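Local coordinates for transcriptional regulator containing CBS domains (Streptococcus pneumoniae, PDB 6UOF), which probably regulates transcription, its paired CBS domains, the part crystallised here, being likely to sense a small regulatory ligand such as an adenine nucleotide, at residues V49-M54 / M97-R102. Sequence-based numbering, arbitrary orientation.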
loop_
_atom_site.group_PDB
_atom_site.type_symbol
_atom_site.label_atom_id
_atom_site.label_comp_id
_atom_site.label_asym_id
_atom_site.label_seq_id
_atom_site.Cartn_x
_atom_site.Cartn_y
_atom_site.Cartn_z
ATOM N N VAL A 49 2.763 -8.042 -4.289
ATOM C CA VAL A 49 4.080 -8.735 -4.151
ATOM C C VAL A 49 5.030 -7.937 -3.254
ATOM O O VAL A 49 6.126 -8.440 -2.973
ATOM C CB VAL A 49 4.693 -8.984 -5.536
ATOM C CG1 VAL A 49 3.922 -10.054 -6.291
ATOM C CG2 VAL A 49 4.811 -7.716 -6.364
ATOM N N GLY A 50 4.632 -6.740 -2.838
ATOM C CA GLY A 50 5.489 -5.914 -1.977
ATOM C C GLY A 50 4.893 -4.535 -1.807
ATOM O O GLY A 50 3.770 -4.271 -2.290
ATOM N N VAL A 51 5.627 -3.686 -1.108
ATOM C CA VAL A 51 5.262 -2.266 -0.932
ATOM C C VAL A 51 6.514 -1.442 -1.229
ATOM O O VAL A 51 7.647 -1.938 -1.020
ATOM C CB VAL A 51 4.712 -2.000 0.481
ATOM C CG1 VAL A 51 3.362 -2.659 0.727
ATOM C CG2 VAL A 51 5.704 -2.382 1.569
ATOM N N VAL A 52 6.331 -0.245 -1.738
ATOM C CA VAL A 52 7.495 0.625 -2.046
ATOM C C VAL A 52 7.328 1.933 -1.270
ATOM O O VAL A 52 6.239 2.544 -1.305
ATOM C CB VAL A 52 7.706 0.819 -3.561
ATOM C CG1 VAL A 52 6.500 1.411 -4.266
ATOM C CG2 VAL A 52 8.952 1.631 -3.860
ATOM N N THR A 53 8.383 2.301 -0.549
ATOM C CA THR A 53 8.431 3.532 0.283
ATOM C C THR A 53 9.596 4.399 -0.180
ATOM O O THR A 53 10.415 3.965 -0.981
ATOM C CB THR A 53 8.619 3.173 1.761
ATOM O OG1 THR A 53 9.965 2.714 1.925
ATOM C CG2 THR A 53 7.638 2.112 2.215
HETATM N N MSE A 54 9.684 5.619 0.343
HETATM C CA MSE A 54 10.753 6.507 -0.061
HETATM C C MSE A 54 12.089 5.964 0.458
HETATM O O MSE A 54 13.123 6.150 -0.181
HETATM C CB MSE A 54 10.484 7.937 0.414
HETATM C CG MSE A 54 11.472 8.940 -0.136
HETATM SE SE MSE A 54 11.510 9.161 -2.077
HETATM C CE MSE A 54 9.791 10.036 -2.357
HETATM N N MSE A 97 0.367 2.897 6.102
HETATM C CA MSE A 97 -0.521 2.419 4.991
HETATM C C MSE A 97 -0.533 0.896 5.061
HETATM O O MSE A 97 0.483 0.319 5.408
HETATM C CB MSE A 97 0.071 2.889 3.659
HETATM C CG MSE A 97 -0.633 2.466 2.382
HETATM SE SE MSE A 97 -0.088 0.704 1.747
HETATM C CE MSE A 97 1.776 0.750 1.202
ATOM N N VAL A 98 -1.687 0.283 4.820
ATOM C CA VAL A 98 -1.803 -1.166 4.753
ATOM C C VAL A 98 -2.583 -1.528 3.495
ATOM O O VAL A 98 -3.670 -0.984 3.250
ATOM C CB VAL A 98 -2.484 -1.765 5.993
ATOM C CG1 VAL A 98 -2.491 -3.288 5.941
ATOM C CG2 VAL A 98 -1.833 -1.277 7.278
ATOM N N PRO A 99 -2.063 -2.439 2.643
ATOM C CA PRO A 99 -2.826 -2.861 1.474
ATOM C C PRO A 99 -4.067 -3.685 1.833
ATOM O O PRO A 99 -4.057 -4.460 2.778
ATOM C CB PRO A 99 -1.841 -3.730 0.688
ATOM C CG PRO A 99 -0.479 -3.352 1.227
ATOM C CD PRO A 99 -0.729 -3.071 2.693
ATOM N N VAL A 100 -5.122 -3.478 1.038
ATOM C CA VAL A 100 -6.401 -4.221 1.177
ATOM C C VAL A 100 -6.469 -5.192 0.003
ATOM O O VAL A 100 -6.331 -4.726 -1.136
ATOM C CB VAL A 100 -7.604 -3.261 1.191
ATOM C CG1 VAL A 100 -8.916 -4.009 1.357
ATOM C CG2 VAL A 100 -7.451 -2.194 2.273
ATOM N N VAL A 101 -6.722 -6.469 0.291
ATOM C CA VAL A 101 -6.707 -7.502 -0.779
ATOM C C VAL A 101 -7.940 -8.394 -0.692
ATOM O O VAL A 101 -8.556 -8.528 0.373
ATOM C CB VAL A 101 -5.432 -8.368 -0.692
ATOM C CG1 VAL A 101 -4.180 -7.545 -0.919
ATOM C CG2 VAL A 101 -5.351 -9.169 0.596
ATOM N N ARG A 102 -8.242 -9.002 -1.831
ATOM C CA ARG A 102 -9.240 -10.092 -1.887
ATOM C C ARG A 102 -8.616 -11.359 -1.281
ATOM O O ARG A 102 -7.400 -11.383 -1.022
ATOM C CB ARG A 102 -9.620 -10.369 -3.343
ATOM C CG ARG A 102 -10.209 -9.181 -4.084
ATOM C CD ARG A 102 -10.722 -9.644 -5.445
ATOM N NE ARG A 102 -11.301 -8.564 -6.225
ATOM C CZ ARG A 102 -10.625 -7.712 -6.992
ATOM N NH1 ARG A 102 -9.310 -7.787 -7.096
ATOM N NH2 ARG A 102 -11.284 -6.772 -7.658
#
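Val-51 meets Met-97 and Pro-99 mainly through one methyl, CG1. Its CB points toward strand 97-101, and the contact begins at this branch point: CB lies 4.1 Å from the terminal methyl CE of Met-97, a selenomethionine. One bond further out, CG1 of Val-51 touches two partners, CE of Met-97 at 3.8 Å and CG of Pro-99 at 3.9 Å. The first torsion puts it there, turning CG1 to the far side of the CA-CB bond from the carbonyl carbon (chi1 -68°). Met-97 leaves its strand with CG anti to the backbone N, then bends at both following torsions (chi2 -85°, chi3 -66°), so that CE, rather than SE, is the atom presented to the valine. The valine and selenomethionine side chains pass one another pointing in opposite senses, and the valine lies roughly perpendicular to the proline side chain. This is the meeting of two CBS domains: strand 48-52 belongs to the first, strand 97-101 to the second, and each lies at an edge of its sheet within the chain. Such a tandem pair of CBS domains, packed against each other, is known as a Bateman module. No hydrogen bond joins the two segments, and the CA atoms of Val-51 and Pro-99 stay 8.5 Å apart, leaving the interface here to apolar side chains. Met-97 also packs on Val-110 of the adjoining strand 107-112, which ties the selenomethionine to its own sheet. The backbone of Val-51, for its part, is hydrogen-bonded to Ser-71.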